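Local coordinates for protein phytase (Debaryomyces castellii, PDB 2GFI) that probably removes phosphate groups from phytate (inositol hexakisphosphate), acting as a 3-phytase of the histidine acid phosphatase family, at residues Ile33-Gly38 with Gln45-Gly50; Asp224-Glu229 with Tyr283-Asp288; Asp250-Leu255 with Asp273-Glu278; Cys259-Asn264 with Thr369-Arg374; Leu289-Ser294 with Tyr363-Ile368. One frame throughout, in Å; residues are numbered along the deposited sequence.

Interaction 1: Ile33-Gly38 with Gln45-Gly50; sequences IIRFLG and QNKGFG
R35 spans the gap to Q45 and K47 between two backbones that stay well apart, the nearest CA pair, R35 and N46, lying 9.4 Å from each other. I33-R35 carry helical backbone angles, with bonds from F36 N to I33 O and from L37 N to I34 O; Q45-G50 is irregular and bends through an Asx turn, N46 OD1 accepting from G48 N at 2.8 Å. One hydrogen bond joins the two: R35 NH2 gives to Q45 O at 3.3 Å, fairly straight at 160°, and the oxygen lies at the guanidinium edge, in its plane. The same oxygen also accepts from S27 OG of the second subunit. K47 passes over one guanidinium face, its CG 3.5 Å above the plane and toward the rim, 3.6 Å from R35 NE. Further out, K47 CE rests 3.7 Å from R35 CD. K47 bends at chi3 (147°), and its NZ ends 5.0 Å from R35 NH1, the like-charged groups not in contact while the aliphatic chain packs on the flat group. Both segments belong to the long loop that precedes strand 59-69. Around them, F36 packs on F280 and I281 of helix 277-295, L37 on C259 and A260 of helix 249-266, and N46 on A395 and I397 of strand 395-397.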
# COMPACT_ATOMS: atom_id res chain seq x y z
N ILE A 33 4.15 12.70 7.95
CA ILE A 33 4.71 13.47 9.07
C ILE A 33 6.05 14.12 8.65
O ILE A 33 6.32 15.29 8.96
CB ILE A 33 4.80 12.50 10.34
CG1 ILE A 33 5.04 13.19 11.70
CG2 ILE A 33 5.86 11.47 10.19
CD1 ILE A 33 4.68 14.60 11.70
N ILE A 34 6.88 13.36 7.93
CA ILE A 34 8.14 13.87 7.44
C ILE A 34 8.00 15.23 6.75
O ILE A 34 8.86 16.10 6.92
CB ILE A 34 8.84 12.87 6.52
CG1 ILE A 34 9.11 11.58 7.28
CG2 ILE A 34 10.15 13.45 5.99
CD1 ILE A 34 9.69 10.48 6.44
N ARG A 35 6.92 15.41 5.98
CA ARG A 35 6.80 16.61 5.18
C ARG A 35 6.58 17.84 6.05
O ARG A 35 6.72 18.95 5.56
CB ARG A 35 5.76 16.46 4.02
CG ARG A 35 6.26 15.48 2.92
CD ARG A 35 6.13 15.90 1.42
NE ARG A 35 6.43 14.75 0.52
CZ ARG A 35 5.65 13.63 0.49
NH1 ARG A 35 4.58 13.57 1.30
NH2 ARG A 35 5.92 12.60 -0.32
N PHE A 36 6.27 17.63 7.33
CA PHE A 36 6.01 18.74 8.26
C PHE A 36 7.12 18.96 9.25
O PHE A 36 7.02 19.88 10.10
CB PHE A 36 4.68 18.55 8.98
CG PHE A 36 3.55 18.29 8.05
CD1 PHE A 36 3.26 19.19 7.04
CD2 PHE A 36 2.85 17.10 8.13
CE1 PHE A 36 2.27 18.93 6.13
CE2 PHE A 36 1.82 16.84 7.22
CZ PHE A 36 1.55 17.74 6.21
N LEU A 37 8.17 18.14 9.14
CA LEU A 37 9.25 18.18 10.15
C LEU A 37 10.49 18.93 9.67
O LEU A 37 11.54 18.83 10.29
CB LEU A 37 9.59 16.79 10.69
CG LEU A 37 8.41 16.21 11.49
CD1 LEU A 37 8.66 14.75 11.87
CD2 LEU A 37 8.16 17.08 12.69
N GLY A 38 10.33 19.68 8.58
CA GLY A 38 11.34 20.66 8.18
C GLY A 38 12.67 20.11 7.66
O GLY A 38 13.67 20.81 7.70
N GLN A 45 10.76 11.28 -0.63
CA GLN A 45 10.81 11.67 -2.03
C GLN A 45 9.94 12.88 -2.28
O GLN A 45 8.86 13.04 -1.69
CB GLN A 45 10.35 10.53 -2.95
CG GLN A 45 11.21 9.29 -2.83
CD GLN A 45 10.73 8.16 -3.69
OE1 GLN A 45 9.56 8.10 -4.08
NE2 GLN A 45 11.63 7.26 -3.99
N ASN A 46 10.42 13.73 -3.18
CA ASN A 46 9.70 14.91 -3.55
C ASN A 46 8.33 14.50 -4.12
O ASN A 46 8.24 13.47 -4.82
CB ASN A 46 10.57 15.65 -4.54
CG ASN A 46 9.97 16.94 -4.99
OD1 ASN A 46 8.99 16.94 -5.73
ND2 ASN A 46 10.55 18.06 -4.55
N LYS A 47 7.28 15.26 -3.83
CA LYS A 47 5.93 14.90 -4.32
C LYS A 47 5.95 14.69 -5.85
O LYS A 47 5.33 13.76 -6.35
CB LYS A 47 4.86 15.90 -3.88
CG LYS A 47 4.81 16.14 -2.33
CD LYS A 47 3.70 17.19 -1.91
CE LYS A 47 3.11 16.82 -0.49
NZ LYS A 47 1.88 17.60 -0.07
N GLY A 48 6.69 15.53 -6.57
CA GLY A 48 6.96 15.35 -8.01
C GLY A 48 5.78 15.57 -8.94
O GLY A 48 4.75 16.03 -8.49
N PHE A 49 5.92 15.25 -10.23
CA PHE A 49 4.88 15.64 -11.18
C PHE A 49 4.45 14.50 -12.07
O PHE A 49 3.69 14.72 -13.01
CB PHE A 49 5.31 16.81 -12.07
CG PHE A 49 5.82 18.00 -11.31
CD1 PHE A 49 4.94 18.83 -10.61
CD2 PHE A 49 7.19 18.32 -11.34
CE1 PHE A 49 5.43 19.95 -9.93
CE2 PHE A 49 7.68 19.44 -10.68
CZ PHE A 49 6.80 20.25 -9.97
N GLY A 50 4.95 13.29 -11.81
CA GLY A 50 4.54 12.13 -12.57
C GLY A 50 5.47 11.83 -13.72
O GLY A 50 5.21 10.94 -14.49

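Interaction 2: Asp224-Glu229 with Tyr283-Asp288; sequences DEYTTE and YSYSVD
Y226 and Y285 form an edge-to-face (T-shaped) pair, the edge of Y285 directed at the face of Y226. Their centroids are 5.1 Å apart and the planes stand at 78°. The touching atom is Y285 CD2, which sits over the rim of the Y226 ring rather than its centre, 3.4 Å from Y226 CE1. The opposite face of Y226 carries the methyl of its own neighbour, T227 CG2, 3.6 Å above the plane, so the ring is sandwiched between a methyl and an aromatic edge. With CG anti to the backbone N (chi1 -179°), Y226 extends from its loop to the helix surface.

Apolar packing adds S286, whose CB approaches Y226 CD2 obliquely at 3.9 Å. Y226 OH lies 3.9 Å from Y285 CB.

Polar bonds stay within each segment. S286 OG turns back on its helix and donates to a lone pair of Y283 O at 2.6 Å; the same carbonyl takes the helical bond from V287 N at 3.2 Å. In the loop, T227 OG1 accepts from E229 N at 3.2 Å, a capping bond at the start of helix 229-241. Both tyrosine hydroxyls bond beyond the contact, Y226 OH with T357 OG1 and Y285 OH with P353 O.

The contact is thus apolar and aromatic across the segments, probably stabilised by dispersion and by the attraction of slightly positive ring hydrogens to a pi face, while the hydroxyl bonds would limit movement of both rings.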
# COMPACT_ATOMS: atom_id res chain seq x y z
N ASP A 224 10.15 35.99 12.18
CA ASP A 224 9.53 35.98 13.50
C ASP A 224 8.13 36.61 13.53
O ASP A 224 7.41 36.43 14.49
CB ASP A 224 10.46 36.67 14.52
CG ASP A 224 11.69 35.82 14.86
OD1 ASP A 224 11.77 34.64 14.45
OD2 ASP A 224 12.64 36.26 15.53
N GLU A 225 7.74 37.31 12.48
CA GLU A 225 6.36 37.78 12.34
C GLU A 225 5.33 36.66 12.19
O GLU A 225 4.15 36.84 12.51
CB GLU A 225 6.24 38.73 11.15
CG GLU A 225 7.01 40.03 11.32
CD GLU A 225 6.83 40.93 10.11
OE1 GLU A 225 5.66 41.11 9.66
OE2 GLU A 225 7.85 41.45 9.59
N TYR A 226 5.76 35.51 11.67
CA TYR A 226 4.83 34.40 11.47
C TYR A 226 4.24 33.92 12.80
O TYR A 226 4.95 33.82 13.81
CB TYR A 226 5.52 33.27 10.71
CG TYR A 226 4.59 32.11 10.45
CD1 TYR A 226 3.50 32.24 9.58
CD2 TYR A 226 4.77 30.90 11.10
CE1 TYR A 226 2.64 31.20 9.36
CE2 TYR A 226 3.92 29.85 10.88
CZ TYR A 226 2.86 30.00 10.01
OH TYR A 226 2.00 28.94 9.78
N THR A 227 2.95 33.63 12.81
CA THR A 227 2.22 33.22 14.00
C THR A 227 2.89 32.14 14.86
O THR A 227 3.48 31.19 14.33
CB THR A 227 0.79 32.79 13.59
OG1 THR A 227 0.05 32.35 14.74
CG2 THR A 227 0.82 31.56 12.61
N THR A 228 2.82 32.30 16.18
CA THR A 228 3.28 31.30 17.15
C THR A 228 2.09 30.86 17.99
O THR A 228 2.24 30.11 18.93
CB THR A 228 4.35 31.87 18.12
OG1 THR A 228 3.91 33.14 18.64
CG2 THR A 228 5.64 32.22 17.39
N GLU A 229 0.91 31.35 17.66
CA GLU A 229 -0.31 31.07 18.43
C GLU A 229 -0.57 29.58 18.56
O GLU A 229 -1.03 29.12 19.60
CB GLU A 229 -1.51 31.78 17.81
CG GLU A 229 -1.24 33.28 17.67
CD GLU A 229 -2.30 34.01 16.84
OE1 GLU A 229 -3.42 34.15 17.40
OE2 GLU A 229 -1.98 34.44 15.64
N TYR A 283 4.02 24.63 12.09
CA TYR A 283 5.41 24.40 12.37
C TYR A 283 6.22 24.32 11.06
O TYR A 283 7.24 24.99 10.92
CB TYR A 283 5.67 23.15 13.19
CG TYR A 283 7.17 22.91 13.33
CD1 TYR A 283 7.92 23.65 14.26
CD2 TYR A 283 7.82 21.95 12.56
CE1 TYR A 283 9.29 23.43 14.42
CE2 TYR A 283 9.17 21.72 12.70
CZ TYR A 283 9.91 22.47 13.63
OH TYR A 283 11.25 22.25 13.79
N SER A 284 5.76 23.44 10.16
CA SER A 284 6.42 23.22 8.88
C SER A 284 6.64 24.52 8.14
O SER A 284 7.69 24.73 7.55
CB SER A 284 5.58 22.31 8.01
OG SER A 284 6.35 21.90 6.89
N TYR A 285 5.64 25.39 8.17
CA TYR A 285 5.74 26.61 7.40
C TYR A 285 6.70 27.59 8.07
O TYR A 285 7.38 28.36 7.37
CB TYR A 285 4.40 27.25 7.16
CG TYR A 285 4.54 28.45 6.26
CD1 TYR A 285 5.09 28.31 5.00
CD2 TYR A 285 4.19 29.74 6.70
CE1 TYR A 285 5.26 29.41 4.20
CE2 TYR A 285 4.35 30.84 5.90
CZ TYR A 285 4.88 30.66 4.65
OH TYR A 285 5.05 31.73 3.80
N SER A 286 6.80 27.54 9.41
CA SER A 286 7.81 28.36 10.10
C SER A 286 9.23 28.01 9.68
O SER A 286 10.11 28.90 9.56
CB SER A 286 7.64 28.32 11.64
OG SER A 286 8.05 27.09 12.18
N VAL A 287 9.45 26.71 9.45
CA VAL A 287 10.71 26.22 8.93
C VAL A 287 10.88 26.61 7.47
O VAL A 287 11.94 27.03 7.07
CB VAL A 287 10.91 24.65 9.08
CG1 VAL A 287 12.23 24.21 8.42
CG2 VAL A 287 10.89 24.23 10.53
N ASP A 288 9.85 26.47 6.64
CA ASP A 288 9.99 26.93 5.26
C ASP A 288 10.39 28.40 5.22
O ASP A 288 11.21 28.77 4.41
CB ASP A 288 8.70 26.76 4.49
CG ASP A 288 8.45 25.33 4.07
OD1 ASP A 288 9.44 24.53 3.98
OD2 ASP A 288 7.29 24.91 3.80

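Interaction 3: Asp250-Leu255 with Asp273-Glu278; sequences DDVSNL and DIFTNE
F275 meets V252 and L255 with the edge of its ring, while one face is occupied by I274 CG1 of its own segment, 3.6 Å above the plane and over the centre. V252 CG1 lies in the ring plane, 3.6 Å from F275 CE1. At the far corner F275 CZ stands 3.6 Å from V252 O and 4.1 Å from L255 CB, so the ring is inserted edge-on against about one turn of helix. F256, the next residue of that helix, stacks with F275. The contact joins helix 249-266, which carries V252 and L255, to the loop leading into the next helix, 277-295, in the mainly helical region of this histidine phosphatase; I274 and F275 lie in that loop, and T276 is the N-cap. I274 places CG1 between its backbone N and carbonyl carbon (chi1 72°), which brings this branch over the F275 ring and lets its end, CD1, reach L255 CD1 at 3.7 Å. These two methyls come together from side chains that cross at about a right angle. V252 also packs on L231 and L235 of helix 229-241, I274 packs on F238, and I274 O accepts a hydrogen bond from R237 NH2 of that same helix.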
# COMPACT_ATOMS: atom_id res chain seq x y z
N ASP A 250 8.52 27.94 23.37
CA ASP A 250 9.86 27.57 22.91
C ASP A 250 10.14 26.09 23.07
O ASP A 250 10.70 25.49 22.17
CB ASP A 250 10.95 28.35 23.68
CG ASP A 250 12.40 28.04 23.17
OD1 ASP A 250 12.62 28.22 21.93
OD2 ASP A 250 13.39 27.64 23.93
N ASP A 251 9.83 25.54 24.24
CA ASP A 251 9.94 24.11 24.50
C ASP A 251 9.10 23.28 23.54
O ASP A 251 9.61 22.35 22.93
CB ASP A 251 9.52 23.81 25.95
CG ASP A 251 10.46 24.47 26.96
OD1 ASP A 251 11.62 24.80 26.59
OD2 ASP A 251 10.13 24.70 28.14
N VAL A 252 7.83 23.64 23.43
CA VAL A 252 6.87 23.01 22.56
C VAL A 252 7.39 23.07 21.11
O VAL A 252 7.37 22.08 20.42
CB VAL A 252 5.48 23.68 22.67
CG1 VAL A 252 4.49 23.05 21.67
CG2 VAL A 252 4.94 23.56 24.11
N SER A 253 7.88 24.21 20.69
CA SER A 253 8.44 24.35 19.37
C SER A 253 9.59 23.36 19.11
O SER A 253 9.72 22.84 18.03
CB SER A 253 8.95 25.75 19.20
OG SER A 253 9.37 25.90 17.86
N ASN A 254 10.40 23.11 20.14
CA ASN A 254 11.49 22.15 20.09
C ASN A 254 11.04 20.71 20.11
O ASN A 254 11.76 19.79 19.73
CB ASN A 254 12.44 22.44 21.26
CG ASN A 254 13.32 23.63 20.99
OD1 ASN A 254 13.68 24.39 21.90
ND2 ASN A 254 13.65 23.82 19.73
N LEU A 255 9.80 20.48 20.49
CA LEU A 255 9.34 19.13 20.58
C LEU A 255 9.03 18.59 19.19
O LEU A 255 9.00 17.37 18.98
CB LEU A 255 8.14 19.04 21.53
CG LEU A 255 8.40 19.23 23.01
CD1 LEU A 255 7.06 19.07 23.82
CD2 LEU A 255 9.44 18.22 23.44
N ASP A 273 3.31 12.14 18.63
CA ASP A 273 1.86 11.97 18.85
C ASP A 273 1.17 13.09 19.54
O ASP A 273 -0.03 13.03 19.73
CB ASP A 273 1.59 10.72 19.64
CG ASP A 273 2.18 9.55 19.01
OD1 ASP A 273 2.31 9.57 17.75
OD2 ASP A 273 2.55 8.57 19.67
N ILE A 274 1.90 14.12 19.92
CA ILE A 274 1.31 15.16 20.78
C ILE A 274 0.77 16.33 19.97
O ILE A 274 0.14 17.23 20.51
CB ILE A 274 2.36 15.64 21.81
CG1 ILE A 274 3.44 16.48 21.13
CG2 ILE A 274 2.95 14.43 22.58
CD1 ILE A 274 4.41 17.17 22.12
N PHE A 275 1.02 16.31 18.66
CA PHE A 275 0.58 17.45 17.82
C PHE A 275 -0.53 17.07 16.85
O PHE A 275 -0.62 15.91 16.40
CB PHE A 275 1.78 18.06 17.07
CG PHE A 275 2.78 18.71 17.97
CD1 PHE A 275 2.39 19.78 18.79
CD2 PHE A 275 4.09 18.25 18.02
CE1 PHE A 275 3.29 20.39 19.62
CE2 PHE A 275 5.00 18.86 18.87
CZ PHE A 275 4.60 19.94 19.66
N THR A 276 -1.35 18.07 16.54
CA THR A 276 -2.36 17.93 15.50
C THR A 276 -1.72 18.22 14.17
O THR A 276 -0.70 18.89 14.13
CB THR A 276 -3.53 18.89 15.73
OG1 THR A 276 -3.07 20.25 15.64
CG2 THR A 276 -4.15 18.72 17.15
N ASN A 277 -2.34 17.74 13.08
CA ASN A 277 -1.88 18.07 11.73
C ASN A 277 -1.74 19.57 11.54
O ASN A 277 -0.78 20.07 10.95
CB ASN A 277 -2.85 17.51 10.68
CG ASN A 277 -2.76 16.02 10.56
OD1 ASN A 277 -2.51 15.32 11.56
ND2 ASN A 277 -2.93 15.51 9.35
N GLU A 278 -2.71 20.30 12.07
CA GLU A 278 -2.73 21.74 11.91
C GLU A 278 -1.50 22.40 12.59
O GLU A 278 -0.98 23.36 12.09
CB GLU A 278 -4.08 22.25 12.40
CG GLU A 278 -4.10 23.71 12.79
CD GLU A 278 -5.51 24.22 13.04
OE1 GLU A 278 -6.35 23.46 13.59
OE2 GLU A 278 -5.76 25.39 12.67

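Interaction 4: Cys259-Asn264 with Thr369-Arg374; sequences CAYELN and TPQGAR
Y261 and Q371 make a small, buried polar contact close to the predicted active site, between helix 249-266 and the loop that leads into strand 374-382. Y261 OH comes within 3.3 Å of Q371 NE2, but the angle is too poor for a hydrogen bond; the side chains cross nearly at right angles, ring and amide planes 82° apart. N264 adds its amide nitrogen, ND2 lying 4.0 Å from Q371 NE2. The two amides do not bond each other but share an acceptor, both donating to A40 O, and N264 ND2 also bonds R73 O. Bending at chi2 (-78°) swings the Q371 amide off the line of its chain, and its side chain ends about 3 Å, nearest atoms, from that of H70, the predicted nucleophile. Q371 occupies a type II turn, P370 to A373, with G372 at positive phi. R374 braces the turn side-on: NE and NH2 both donate to G372 O, at 3.1 Å and 3.0 Å, and NH2 also forms a salt bridge with D136. Strand 374-382 then runs antiparallel to strand 59-69, which ends at R69 just before H70, while C259 ties helix 249-266 to C272 by a disulfide.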
# COMPACT_ATOMS: atom_id res chain seq x y z
N CYS A 259 10.54 15.17 18.12
CA CYS A 259 9.78 14.19 17.37
C CYS A 259 10.57 13.70 16.12
O CYS A 259 10.79 12.50 15.94
CB CYS A 259 8.43 14.82 16.95
SG CYS A 259 7.67 14.15 15.46
N ALA A 260 11.03 14.65 15.30
CA ALA A 260 11.76 14.33 14.07
C ALA A 260 12.99 13.52 14.39
O ALA A 260 13.22 12.49 13.77
CB ALA A 260 12.10 15.57 13.31
N TYR A 261 13.77 13.97 15.37
CA TYR A 261 14.95 13.24 15.80
C TYR A 261 14.73 11.93 16.49
O TYR A 261 15.47 11.01 16.24
CB TYR A 261 15.96 14.16 16.52
CG TYR A 261 16.55 15.02 15.47
CD1 TYR A 261 17.50 14.51 14.60
CD2 TYR A 261 16.08 16.31 15.26
CE1 TYR A 261 18.01 15.26 13.59
CE2 TYR A 261 16.60 17.09 14.24
CZ TYR A 261 17.57 16.54 13.41
OH TYR A 261 18.08 17.28 12.38
N GLU A 262 13.73 11.82 17.36
CA GLU A 262 13.46 10.54 17.99
C GLU A 262 12.98 9.51 16.96
O GLU A 262 13.30 8.30 17.05
CB GLU A 262 12.39 10.70 19.07
CG GLU A 262 12.22 9.43 19.90
CD GLU A 262 11.40 9.69 21.14
OE1 GLU A 262 10.31 10.29 21.03
OE2 GLU A 262 11.85 9.28 22.23
N LEU A 263 12.19 9.99 15.99
CA LEU A 263 11.83 9.19 14.83
C LEU A 263 13.10 8.68 14.10
O LEU A 263 13.26 7.47 13.92
CB LEU A 263 10.91 10.00 13.90
CG LEU A 263 10.46 9.36 12.58
CD1 LEU A 263 9.64 8.09 12.81
CD2 LEU A 263 9.59 10.39 11.85
N ASN A 264 14.01 9.58 13.74
CA ASN A 264 15.30 9.18 13.14
C ASN A 264 16.01 8.15 14.00
O ASN A 264 16.44 7.10 13.53
CB ASN A 264 16.24 10.38 13.01
CG ASN A 264 15.83 11.32 11.95
OD1 ASN A 264 14.87 11.07 11.23
ND2 ASN A 264 16.55 12.42 11.84
N THR A 369 15.55 19.56 0.70
CA THR A 369 16.53 18.93 1.57
C THR A 369 15.95 18.16 2.75
O THR A 369 16.08 18.60 3.90
CB THR A 369 17.61 19.94 2.09
OG1 THR A 369 16.98 20.92 2.93
CG2 THR A 369 18.24 20.76 0.94
N PRO A 370 15.34 17.00 2.49
CA PRO A 370 15.01 16.10 3.56
C PRO A 370 16.34 15.52 4.00
O PRO A 370 17.34 15.75 3.31
CB PRO A 370 14.19 15.02 2.86
CG PRO A 370 14.78 15.00 1.46
CD PRO A 370 14.94 16.44 1.18
N GLN A 371 16.36 14.79 5.11
CA GLN A 371 17.59 14.06 5.46
C GLN A 371 17.86 13.13 4.30
O GLN A 371 16.91 12.55 3.76
CB GLN A 371 17.40 13.28 6.73
CG GLN A 371 17.15 14.13 7.95
CD GLN A 371 18.44 14.75 8.51
OE1 GLN A 371 19.50 14.68 7.88
NE2 GLN A 371 18.34 15.35 9.70
N GLY A 372 19.12 13.03 3.87
CA GLY A 372 19.45 12.16 2.78
C GLY A 372 19.04 12.78 1.45
O GLY A 372 18.90 12.06 0.45
N ALA A 373 18.83 14.10 1.44
CA ALA A 373 18.49 14.84 0.22
C ALA A 373 19.42 14.51 -0.95
O ALA A 373 20.63 14.35 -0.77
CB ALA A 373 18.53 16.32 0.48
N ARG A 374 18.85 14.45 -2.15
CA ARG A 374 19.60 14.15 -3.34
C ARG A 374 19.17 15.10 -4.43
O ARG A 374 18.01 15.16 -4.82
CB ARG A 374 19.41 12.67 -3.74
CG ARG A 374 17.96 12.18 -3.80
CD ARG A 374 17.77 10.72 -3.51
NE ARG A 374 18.05 10.48 -2.11
CZ ARG A 374 18.02 9.30 -1.51
NH1 ARG A 374 17.73 8.19 -2.18
NH2 ARG A 374 18.27 9.25 -0.20

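Interaction 5: Leu289-Ser294 with Tyr363-Ile368; sequences LDDYYS and YSHVGI
Y363, D291 and Y292 bury most of the contact surface. The Y292 ring turns its edge to the face of Y363, centroids 5.5 Å apart and planes at 61°, a tilted edge-to-face pair. Y292 CD1 stands 3.8 Å above the Y363 plane, toward the rim, and Y292 CB packs against Y363 CD2 at 3.6 Å. Outside the contact, Y363 OH bonds E337 OE1 and Y292 OH bonds D351 OD1, so each ring is held at its hydroxyl as well. D291, the residue before Y292, meets H365 instead: its OD2 sits above the imidazole, 2.9 Å from CD2 and 3.1 Å from NE2 of H365, with carboxylate and ring planes 46° apart. From above the ring the oxygen meets no N-H in line, so it packs closely on the face without a hydrogen bond. H365 presents that face by extending CG anti to its backbone N (chi1 174°), while this backbone N donates to D288 OD1. S364 is the N-cap of the short helix 365-368, with a weak bond from G367 N. The H365 side chain lies about 4 Å, nearest atoms, from that of D333, the predicted proton donor, placing this packing of helix 277-295 against the start of helix 365-368 beside the probable histidine phosphatase active site.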
# COMPACT_ATOMS: atom_id res chain seq x y z
N LEU A 289 9.78 29.23 6.10
CA LEU A 289 10.04 30.64 6.16
C LEU A 289 11.48 30.91 6.57
O LEU A 289 12.23 31.58 5.87
CB LEU A 289 9.13 31.27 7.18
CG LEU A 289 7.80 31.85 6.78
CD1 LEU A 289 7.14 32.38 8.05
CD2 LEU A 289 7.98 32.93 5.72
N ASP A 290 11.86 30.38 7.71
CA ASP A 290 13.21 30.51 8.16
C ASP A 290 14.22 30.10 7.07
O ASP A 290 15.16 30.82 6.78
CB ASP A 290 13.41 29.69 9.43
CG ASP A 290 14.79 29.81 9.97
OD1 ASP A 290 15.35 30.92 9.90
OD2 ASP A 290 15.41 28.84 10.48
N ASP A 291 14.03 28.93 6.46
CA ASP A 291 15.00 28.51 5.44
C ASP A 291 14.88 29.29 4.16
O ASP A 291 15.89 29.51 3.50
CB ASP A 291 14.90 27.03 5.16
CG ASP A 291 15.24 26.20 6.37
OD1 ASP A 291 16.03 26.66 7.23
OD2 ASP A 291 14.76 25.06 6.54
N TYR A 292 13.68 29.71 3.79
CA TYR A 292 13.57 30.53 2.60
C TYR A 292 14.35 31.83 2.77
O TYR A 292 15.11 32.22 1.88
CB TYR A 292 12.13 30.82 2.20
CG TYR A 292 12.09 31.83 1.06
CD1 TYR A 292 12.31 31.43 -0.27
CD2 TYR A 292 11.87 33.19 1.32
CE1 TYR A 292 12.29 32.34 -1.32
CE2 TYR A 292 11.85 34.11 0.28
CZ TYR A 292 12.06 33.68 -1.04
OH TYR A 292 12.07 34.58 -2.08
N TYR A 293 14.21 32.46 3.93
CA TYR A 293 14.80 33.78 4.17
C TYR A 293 16.27 33.75 4.58
O TYR A 293 16.96 34.77 4.50
CB TYR A 293 13.97 34.58 5.18
CG TYR A 293 12.74 35.18 4.58
CD1 TYR A 293 12.84 36.30 3.75
CD2 TYR A 293 11.46 34.61 4.81
CE1 TYR A 293 11.72 36.86 3.17
CE2 TYR A 293 10.33 35.16 4.24
CZ TYR A 293 10.47 36.29 3.42
OH TYR A 293 9.40 36.89 2.85
N SER A 294 16.72 32.59 5.02
CA SER A 294 18.10 32.41 5.43
C SER A 294 18.94 31.75 4.35
O SER A 294 20.05 32.19 4.09
CB SER A 294 18.13 31.55 6.69
OG SER A 294 17.20 32.10 7.59
N TYR A 363 7.56 27.73 -1.03
CA TYR A 363 8.89 27.20 -0.97
C TYR A 363 8.88 26.06 -0.00
O TYR A 363 8.60 26.24 1.16
CB TYR A 363 9.83 28.28 -0.47
CG TYR A 363 11.23 27.75 -0.32
CD1 TYR A 363 12.03 27.54 -1.45
CD2 TYR A 363 11.75 27.46 0.92
CE1 TYR A 363 13.32 27.06 -1.32
CE2 TYR A 363 13.04 26.97 1.06
CZ TYR A 363 13.82 26.77 -0.05
OH TYR A 363 15.10 26.29 0.10
N SER A 364 9.19 24.86 -0.48
CA SER A 364 9.06 23.70 0.39
C SER A 364 10.45 23.23 0.74
O SER A 364 11.16 22.58 -0.05
CB SER A 364 8.22 22.61 -0.30
OG SER A 364 8.18 21.45 0.50
N HIS A 365 10.87 23.56 1.95
CA HIS A 365 12.21 23.20 2.33
C HIS A 365 12.48 21.68 2.22
O HIS A 365 13.49 21.25 1.64
CB HIS A 365 12.50 23.69 3.72
CG HIS A 365 13.80 23.23 4.23
ND1 HIS A 365 13.93 22.14 5.05
CD2 HIS A 365 15.06 23.68 4.00
CE1 HIS A 365 15.20 21.96 5.34
NE2 HIS A 365 15.90 22.88 4.72
N VAL A 366 11.57 20.88 2.78
CA VAL A 366 11.67 19.40 2.78
C VAL A 366 11.58 18.77 1.37
O VAL A 366 12.03 17.65 1.17
CB VAL A 366 10.63 18.80 3.74
CG1 VAL A 366 9.22 18.98 3.18
CG2 VAL A 366 10.93 17.34 4.03
N GLY A 367 10.99 19.49 0.41
CA GLY A 367 10.95 19.04 -0.98
C GLY A 367 12.36 19.10 -1.57
O GLY A 367 12.67 18.41 -2.56
N ILE A 368 13.22 19.90 -0.95
CA ILE A 368 14.58 20.12 -1.46
C ILE A 368 15.57 19.35 -0.62
O ILE A 368 16.36 18.57 -1.18
CB ILE A 368 14.98 21.63 -1.52
CG1 ILE A 368 13.96 22.50 -2.29
CG2 ILE A 368 16.37 21.78 -2.17
CD1 ILE A 368 14.41 24.05 -2.39

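Helix 277-295 links three of the contacts: its N-terminal approach serves interaction 3, its middle interaction 2 and its later turns interaction 5. Helix 249-266 likewise serves interactions 3 and 4. Interaction 1 comes first in the chain and closes before the others open; interaction 3 falls between the two segments of interaction 2, and interaction 5 between those of interaction 4. Centres of interactions 1 and 4 are 11 Å apart, and interaction 2 lies 12 Å from both 3 and 5. N46 ND2 to G367 O (2.9 Å) joins interactions 1 and 5; Y226 packs on L289 between 2 and 5. The two shared helices thus run from the packing at 2 and 3 to contacts 4 and 5, beside the predicted catalytic residues.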